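Local atomic coordinates of p-nitrophenyl phosphatase (Pho2) (Archaeoglobus fulgidus, PDB entry 3QGM), a protein that probably hydrolyses phosphate esters as a metal-dependent phosphatase of the haloacid dehalogenase (HAD) superfamily. Residues Asn48-Ser53 / Ile148-Asp153. Sequence-based numbering, arbitrary orientation.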
loop_
_atom_site.group_PDB
_atom_site.type_symbol
_atom_site.label_atom_id
_atom_site.label_comp_id
_atom_site.label_asym_id
_atom_site.label_seq_id
_atom_site.Cartn_x
_atom_site.Cartn_y
_atom_site.Cartn_z
ATOM N N ASN A 48 1.710 -16.792 -12.473
ATOM C CA ASN A 48 1.128 -15.562 -12.005
ATOM C C ASN A 48 1.818 -14.354 -12.558
ATOM O O ASN A 48 1.485 -13.250 -12.159
ATOM C CB ASN A 48 1.190 -15.502 -10.480
ATOM C CG ASN A 48 0.008 -16.182 -9.829
ATOM O OD1 ASN A 48 -0.809 -16.793 -10.504
ATOM N ND2 ASN A 48 -0.119 -16.013 -8.497
ATOM N N ASN A 49 2.792 -14.552 -13.441
ATOM C CA ASN A 49 3.526 -13.440 -14.057
ATOM C C ASN A 49 2.576 -12.333 -14.441
ATOM O O ASN A 49 1.616 -12.538 -15.209
ATOM C CB ASN A 49 4.308 -13.890 -15.313
ATOM C CG ASN A 49 5.339 -12.866 -15.753
ATOM O OD1 ASN A 49 4.999 -11.748 -16.075
ATOM N ND2 ASN A 49 6.608 -13.254 -15.767
ATOM N N SER A 50 2.857 -11.151 -13.925
ATOM C CA SER A 50 1.982 -9.986 -14.065
ATOM C C SER A 50 2.344 -9.051 -15.239
ATOM O O SER A 50 1.567 -8.166 -15.616
ATOM C CB SER A 50 2.100 -9.188 -12.749
ATOM O OG SER A 50 1.359 -8.001 -12.791
ATOM N N THR A 51 3.540 -9.230 -15.776
ATOM C CA THR A 51 4.178 -8.272 -16.622
ATOM C C THR A 51 4.527 -8.764 -18.029
ATOM O O THR A 51 4.762 -7.951 -18.895
ATOM C CB THR A 51 5.492 -7.781 -15.959
ATOM O OG1 THR A 51 6.421 -8.879 -15.877
ATOM C CG2 THR A 51 5.196 -7.173 -14.529
ATOM N N ARG A 52 4.619 -10.068 -18.246
ATOM C CA ARG A 52 5.001 -10.568 -19.559
ATOM C C ARG A 52 3.797 -11.233 -20.265
ATOM O O ARG A 52 2.893 -11.806 -19.620
ATOM C CB ARG A 52 6.169 -11.541 -19.446
ATOM C CG ARG A 52 7.417 -11.038 -18.693
ATOM C CD ARG A 52 7.933 -9.656 -19.106
ATOM N NE ARG A 52 8.219 -9.471 -20.536
ATOM C CZ ARG A 52 9.376 -9.736 -21.147
ATOM N NH1 ARG A 52 10.403 -10.266 -20.493
ATOM N NH2 ARG A 52 9.497 -9.515 -22.439
ATOM N N SER A 53 3.747 -11.067 -21.580
ATOM C CA SER A 53 2.668 -11.588 -22.398
ATOM C C SER A 53 2.782 -13.110 -22.454
ATOM O O SER A 53 3.858 -13.683 -22.173
ATOM C CB SER A 53 2.759 -10.973 -23.784
ATOM O OG SER A 53 3.903 -11.452 -24.482
ATOM N N ILE A 148 -10.198 -5.560 -11.142
ATOM C CA ILE A 148 -9.559 -6.834 -11.304
ATOM C C ILE A 148 -8.058 -6.744 -11.021
ATOM O O ILE A 148 -7.375 -5.809 -11.462
ATOM C CB ILE A 148 -9.706 -7.347 -12.752
ATOM C CG1 ILE A 148 -11.124 -7.068 -13.259
ATOM C CG2 ILE A 148 -9.403 -8.854 -12.765
ATOM C CD1 ILE A 148 -12.159 -7.957 -12.637
ATOM N N ALA A 149 -7.536 -7.736 -10.349
ATOM C CA ALA A 149 -6.086 -7.829 -10.161
ATOM C C ALA A 149 -5.567 -9.108 -10.835
ATOM O O ALA A 149 -6.201 -10.154 -10.807
ATOM C CB ALA A 149 -5.716 -7.796 -8.684
ATOM N N THR A 150 -4.402 -8.990 -11.449
ATOM C CA THR A 150 -3.766 -10.080 -12.142
ATOM C C THR A 150 -3.384 -11.209 -11.199
ATOM O O THR A 150 -3.567 -12.402 -11.498
ATOM C CB THR A 150 -2.501 -9.552 -12.884
ATOM O OG1 THR A 150 -1.659 -8.830 -11.961
ATOM C CG2 THR A 150 -2.884 -8.598 -14.037
ATOM N N ASN A 151 -2.861 -10.834 -10.044
ATOM C CA ASN A 151 -2.351 -11.807 -9.095
ATOM C C ASN A 151 -2.239 -11.156 -7.698
ATOM O O ASN A 151 -2.155 -9.922 -7.620
ATOM C CB ASN A 151 -0.968 -12.324 -9.549
ATOM C CG ASN A 151 0.091 -11.268 -9.529
ATOM O OD1 ASN A 151 -0.001 -10.273 -10.255
ATOM N ND2 ASN A 151 1.166 -11.510 -8.770
ATOM N N PRO A 152 -2.254 -11.964 -6.615
ATOM C CA PRO A 152 -2.189 -11.364 -5.266
ATOM C C PRO A 152 -0.823 -11.244 -4.627
ATOM O O PRO A 152 -0.736 -10.679 -3.533
ATOM C CB PRO A 152 -3.018 -12.306 -4.408
ATOM C CG PRO A 152 -2.904 -13.696 -5.146
ATOM C CD PRO A 152 -2.618 -13.389 -6.601
ATOM N N ASP A 153 0.224 -11.742 -5.287
ATOM C CA ASP A 153 1.499 -11.972 -4.651
ATOM C C ASP A 153 2.042 -10.644 -4.062
ATOM O O ASP A 153 2.044 -9.608 -4.712
ATOM C CB ASP A 153 2.479 -12.606 -5.640
ATOM C CG ASP A 153 1.944 -13.943 -6.223
ATOM O OD1 ASP A 153 2.137 -14.985 -5.560
ATOM O OD2 ASP A 153 1.190 -13.924 -7.244
#
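Asn48 lays its side-chain amide over CB of Asn151, with Asn48 ND2 3.9 Å from that carbon and the two amide planes 58° apart. CG of Asn48 sits anti to its own carbonyl carbon (chi1 -86°), which carries ND2 on to Asp153. Asn48 ND2 donates to Asp153 OD2 at 2.8 Å, meeting the syn lone pair, with OD2 slightly tilted from the amide plane. The same oxygen takes a second N-H on its anti lone pair: Asn151 ND2 donates to Asp153 OD2 at 2.9 Å, almost straight at 175° and in the plane of its own amide. Two amides thus grip one carboxylate oxygen and limit rotation of the carboxylate. OD1 of Asn48 accepts from the backbone N of Lys187, which fixes the flip of this amide. Asn151 OD1 lies 3.4 Å from Ser50 CB and accepts from Thr150 OG1 (2.8 Å) in the carbonyl plane; it also bonds Thr166. Ser50 OG, anti to its backbone N, meets Thr150 OG1 at a longer 3.2 Å, while its strongest partner is the backbone N of Ser125. An alanine at Asn151 would probably leave Asp153 OD2 with one amide donor fewer, take from Thr150 OG1 its amide acceptor and open a gap beside Ser50 CB. Asn49 OD1 accepts from the backbone N of Thr51 (Asx turn) and of Arg52 (completing an Asx motif), leading towards helix 54-63, with Ser53 at the N-cap position, its OG bond to Ile56 N weak. The contact joins the HAD core, through the loop after strand 42-47 and with the Asn48 side chain about 8 Å from the calcium ion, to strand 146-149 of what is probably the cap domain, where helices 76-87 and 99-107 pack on Thr150 and strand 183-184 touches Pro152.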